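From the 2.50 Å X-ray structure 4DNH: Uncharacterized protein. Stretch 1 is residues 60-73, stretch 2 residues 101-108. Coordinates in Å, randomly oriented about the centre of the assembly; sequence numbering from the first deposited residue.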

# COMPACT_ATOMS: atom_id res chain seq x y z
N ASP A 60 13.73 1.28 12.29
CA ASP A 60 13.34 1.08 13.67
C ASP A 60 12.39 -0.12 13.70
O ASP A 60 11.20 0.02 13.43
CB ASP A 60 12.66 2.34 14.19
CG ASP A 60 12.22 2.22 15.62
OD1 ASP A 60 12.32 1.12 16.20
OD2 ASP A 60 11.76 3.23 16.19
N TRP A 61 12.90 -1.30 14.02
CA TRP A 61 12.06 -2.51 14.06
C TRP A 61 10.89 -2.47 15.02
O TRP A 61 9.78 -2.86 14.67
CB TRP A 61 12.92 -3.73 14.32
CG TRP A 61 13.98 -3.84 13.25
CD1 TRP A 61 15.34 -3.60 13.37
CD2 TRP A 61 13.76 -4.19 11.84
NE1 TRP A 61 15.97 -3.81 12.17
CE2 TRP A 61 15.08 -4.15 11.21
CE3 TRP A 61 12.66 -4.54 11.07
CZ2 TRP A 61 15.26 -4.44 9.87
CZ3 TRP A 61 12.85 -4.84 9.72
CH2 TRP A 61 14.12 -4.78 9.13
N GLU A 62 11.14 -1.99 16.23
CA GLU A 62 10.12 -1.93 17.26
C GLU A 62 8.96 -1.07 16.78
O GLU A 62 7.80 -1.50 16.79
CB GLU A 62 10.72 -1.39 18.57
CG GLU A 62 9.82 -1.53 19.79
CD GLU A 62 9.07 -0.24 20.16
OE1 GLU A 62 8.96 0.69 19.33
OE2 GLU A 62 8.58 -0.16 21.31
N ARG A 63 9.26 0.14 16.31
CA ARG A 63 8.23 1.02 15.84
C ARG A 63 7.53 0.49 14.56
O ARG A 63 6.32 0.62 14.42
CB ARG A 63 8.80 2.41 15.62
CG ARG A 63 7.82 3.53 15.94
CD ARG A 63 7.89 3.97 17.39
NE ARG A 63 7.42 2.94 18.32
CZ ARG A 63 6.14 2.67 18.60
NH1 ARG A 63 5.16 3.35 18.02
NH2 ARG A 63 5.85 1.71 19.47
N THR A 64 8.29 -0.12 13.65
CA THR A 64 7.73 -0.71 12.43
C THR A 64 6.78 -1.86 12.75
O THR A 64 5.67 -1.91 12.23
CB THR A 64 8.84 -1.18 11.47
OG1 THR A 64 9.60 -0.05 11.05
CG2 THR A 64 8.28 -1.87 10.26
N LEU A 65 7.22 -2.78 13.61
CA LEU A 65 6.36 -3.91 13.99
C LEU A 65 5.17 -3.50 14.85
O LEU A 65 4.09 -4.06 14.70
CB LEU A 65 7.15 -5.03 14.65
CG LEU A 65 8.39 -5.55 13.92
CD1 LEU A 65 9.25 -6.40 14.85
CD2 LEU A 65 7.99 -6.31 12.66
N ALA A 66 5.34 -2.51 15.71
CA ALA A 66 4.20 -1.99 16.48
C ALA A 66 3.06 -1.57 15.56
O ALA A 66 1.90 -1.72 15.90
CB ALA A 66 4.61 -0.83 17.38
N PHE A 67 3.40 -1.08 14.37
CA PHE A 67 2.36 -0.67 13.43
C PHE A 67 1.62 -1.85 12.76
O PHE A 67 0.44 -1.77 12.52
CB PHE A 67 2.90 0.31 12.40
CG PHE A 67 1.86 0.89 11.52
CD1 PHE A 67 1.02 1.90 11.98
CD2 PHE A 67 1.70 0.41 10.22
CE1 PHE A 67 0.03 2.43 11.17
CE2 PHE A 67 0.71 0.94 9.40
CZ PHE A 67 -0.12 1.95 9.88
N ARG A 68 2.32 -2.93 12.46
CA ARG A 68 1.64 -4.17 12.10
C ARG A 68 0.62 -4.64 13.16
O ARG A 68 -0.49 -5.06 12.81
CB ARG A 68 2.65 -5.28 11.80
CG ARG A 68 3.27 -5.18 10.42
CD ARG A 68 4.51 -4.30 10.40
NE ARG A 68 4.88 -3.94 9.03
CZ ARG A 68 5.15 -2.70 8.60
NH1 ARG A 68 5.11 -1.67 9.45
NH2 ARG A 68 5.45 -2.50 7.31
N HIS A 69 0.97 -4.54 14.44
CA HIS A 69 0.05 -4.94 15.51
C HIS A 69 -1.17 -4.06 15.58
O HIS A 69 -2.29 -4.54 15.81
CB HIS A 69 0.74 -5.01 16.88
CG HIS A 69 1.70 -6.17 17.01
ND1 HIS A 69 1.28 -7.43 17.25
CD2 HIS A 69 3.09 -6.22 16.93
CE1 HIS A 69 2.35 -8.25 17.32
NE2 HIS A 69 3.46 -7.51 17.12
N ARG A 70 -0.96 -2.76 15.37
CA ARG A 70 -2.07 -1.81 15.26
C ARG A 70 -3.03 -2.23 14.15
O ARG A 70 -4.26 -2.17 14.34
CB ARG A 70 -1.54 -0.39 14.97
CG ARG A 70 -2.56 0.73 15.07
CD ARG A 70 -1.90 2.05 14.68
NE ARG A 70 -2.80 3.08 14.14
CZ ARG A 70 -3.58 3.87 14.89
NH1 ARG A 70 -3.59 3.73 16.23
NH2 ARG A 70 -4.35 4.78 14.31
N LEU A 71 -2.48 -2.67 13.02
CA LEU A 71 -3.33 -3.09 11.89
C LEU A 71 -4.06 -4.37 12.22
O LEU A 71 -5.27 -4.47 12.02
CB LEU A 71 -2.56 -3.22 10.56
CG LEU A 71 -1.98 -1.97 9.90
CD1 LEU A 71 -1.16 -2.36 8.67
CD2 LEU A 71 -3.04 -0.95 9.52
N TRP A 72 -3.34 -5.36 12.73
CA TRP A 72 -3.99 -6.60 13.16
C TRP A 72 -5.07 -6.37 14.17
O TRP A 72 -6.12 -6.99 14.07
CB TRP A 72 -2.99 -7.62 13.62
CG TRP A 72 -2.12 -8.11 12.49
CD1 TRP A 72 -2.50 -8.38 11.18
CD2 TRP A 72 -0.68 -8.43 12.54
NE1 TRP A 72 -1.44 -8.82 10.44
CE2 TRP A 72 -0.31 -8.87 11.18
CE3 TRP A 72 0.31 -8.38 13.53
CZ2 TRP A 72 0.98 -9.26 10.86
CZ3 TRP A 72 1.62 -8.77 13.18
CH2 TRP A 72 1.94 -9.19 11.88
N ASP A 73 -4.84 -5.44 15.11
CA ASP A 73 -5.82 -5.08 16.17
C ASP A 73 -7.13 -4.59 15.60
O ASP A 73 -8.19 -4.86 16.16
CB ASP A 73 -5.29 -3.96 17.09
CG ASP A 73 -4.24 -4.44 18.08
OD1 ASP A 73 -4.04 -5.67 18.22
OD2 ASP A 73 -3.59 -3.58 18.71
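Stretch 2 (101-108) RRSLAEAR

Stretch 2 (R101 to R108) belongs to a helix that begins earlier in the chain, and it packs against the helix W61–D73 of stretch 1. The two run in broadly the same direction, with a crossing angle of -44° and axes 10.5 Å apart at closest approach. The backbones come nearest at L65 and S103, whose CA atoms are 6.7 Å apart, and 468 Å² of surface is buried in all. W61, L65, R68 and W72 point CA-to-CB toward stretch 2, with H69 sideways; R102 and E106, one turn apart, point back toward stretch 1, with S103 and A107, next in sequence, pointing sideways.

At the N-terminal end, W61 (chi1 m, chi2 108°) offers an indole face to R102. The R102 side chain leaves in m and bends at chi2 (-96°, between wells) before extending through a t chi3, which lays its guanidinium flat on the indole: centres 3.8 Å apart, planes at 20°. R102 CZ lies 3.8 Å from the centroid of the five-membered ring, only 8° off its normal, a cation-pi arrangement. W61 NE1 and R102 NH2 are 3.4 Å apart, but both are donors, so this approach belongs to the stack and is no hydrogen bond.

L65, in the m,t rotamer, fills the middle. Its CD2 lies 3.9 Å from R102 CB and 3.7 Å from S103 OG, and its CD1 lies 4.0 Å from E106 OE2; both methyls lie near both R102 and E106. The small S103 side chain also meets R68, with OG 3.7 Å from R68 CD. R68 (m, p, t) folds back along its own helix, where NH1 donates to T64 O at 2.8 Å; its NE, NH1 and NH2 are all hydrogen-bonded elsewhere in the structure, and none of them bonds to stretch 2.

The polar link between the helices is H69 to E106. H69 CB points sideways, but chi1 m and chi2 -78° bring the imidazole end across, so that NE2 donates to E106 OE1 at 2.7 Å with an N-H...O angle of 148°. The carboxylate oxygen lies at the ring edge, near its plane, as suits an in-plane N-H. E106 is itself folded, m at both chi1 and chi2, rather than extended.

Further along, W72 (chi1 m, chi2 -39°) directs the six-membered part of its indole at the backbone of stretch 2. Its CH2 lies 3.6 Å from S103 O, and its CZ3 lies 3.9 Å from E106 CB. S103 O and E106 CB meet the ring at its edge, and A107 CB makes an apolar contact with W72 CH2 at 3.9 Å.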

# COMPACT_ATOMS: atom_id res chain seq x y z
N ARG A 101 10.66 -11.52 7.41
CA ARG A 101 11.02 -12.46 8.47
C ARG A 101 10.50 -12.05 9.87
O ARG A 101 9.84 -12.85 10.54
CB ARG A 101 12.54 -12.67 8.49
CG ARG A 101 13.04 -13.70 9.49
CD ARG A 101 14.51 -13.47 9.79
NE ARG A 101 14.77 -13.80 11.19
CZ ARG A 101 15.10 -12.93 12.15
NH1 ARG A 101 15.26 -11.64 11.88
NH2 ARG A 101 15.30 -13.37 13.38
N ARG A 102 10.78 -10.82 10.29
CA ARG A 102 10.26 -10.32 11.58
C ARG A 102 8.73 -10.31 11.64
O ARG A 102 8.15 -10.79 12.62
CB ARG A 102 10.75 -8.91 11.87
CG ARG A 102 12.21 -8.68 11.56
CD ARG A 102 13.05 -8.84 12.78
NE ARG A 102 14.35 -8.20 12.61
CZ ARG A 102 14.97 -7.51 13.55
NH1 ARG A 102 14.39 -7.34 14.75
NH2 ARG A 102 16.16 -6.98 13.30
N SER A 103 8.08 -9.77 10.61
CA SER A 103 6.61 -9.69 10.58
C SER A 103 5.90 -11.06 10.63
O SER A 103 4.93 -11.22 11.38
CB SER A 103 6.12 -8.90 9.38
OG SER A 103 6.25 -7.52 9.64
N LEU A 104 6.40 -12.03 9.86
CA LEU A 104 5.88 -13.40 9.94
C LEU A 104 5.99 -13.92 11.36
O LEU A 104 5.02 -14.49 11.88
CB LEU A 104 6.57 -14.32 8.92
CG LEU A 104 6.15 -14.00 7.46
CD1 LEU A 104 7.02 -14.71 6.44
CD2 LEU A 104 4.68 -14.30 7.20
N ALA A 105 7.13 -13.68 12.01
CA ALA A 105 7.34 -14.12 13.38
C ALA A 105 6.38 -13.43 14.33
O ALA A 105 5.87 -14.06 15.24
CB ALA A 105 8.78 -13.92 13.82
N GLU A 106 6.11 -12.14 14.12
CA GLU A 106 5.12 -11.45 14.96
C GLU A 106 3.75 -12.08 14.75
O GLU A 106 3.06 -12.38 15.73
CB GLU A 106 5.04 -9.95 14.67
CG GLU A 106 6.21 -9.12 15.17
CD GLU A 106 6.50 -9.27 16.65
OE1 GLU A 106 5.55 -9.23 17.47
OE2 GLU A 106 7.68 -9.43 17.00
N ALA A 107 3.39 -12.30 13.49
CA ALA A 107 2.10 -12.88 13.08
C ALA A 107 1.77 -14.20 13.76
O ALA A 107 0.68 -14.36 14.33
CB ALA A 107 2.05 -13.05 11.57
N ARG A 108 2.70 -15.16 13.69
CA ARG A 108 2.52 -16.45 14.33
C ARG A 108 2.32 -16.32 15.85
O ARG A 108 1.84 -17.25 16.51
CB ARG A 108 3.71 -17.37 14.05
CG ARG A 108 3.83 -17.84 12.61
CD ARG A 108 4.95 -18.88 12.48
NE ARG A 108 6.23 -18.39 12.99
CZ ARG A 108 7.15 -17.77 12.26
NH1 ARG A 108 6.97 -17.56 10.96
NH2 ARG A 108 8.27 -17.35 12.84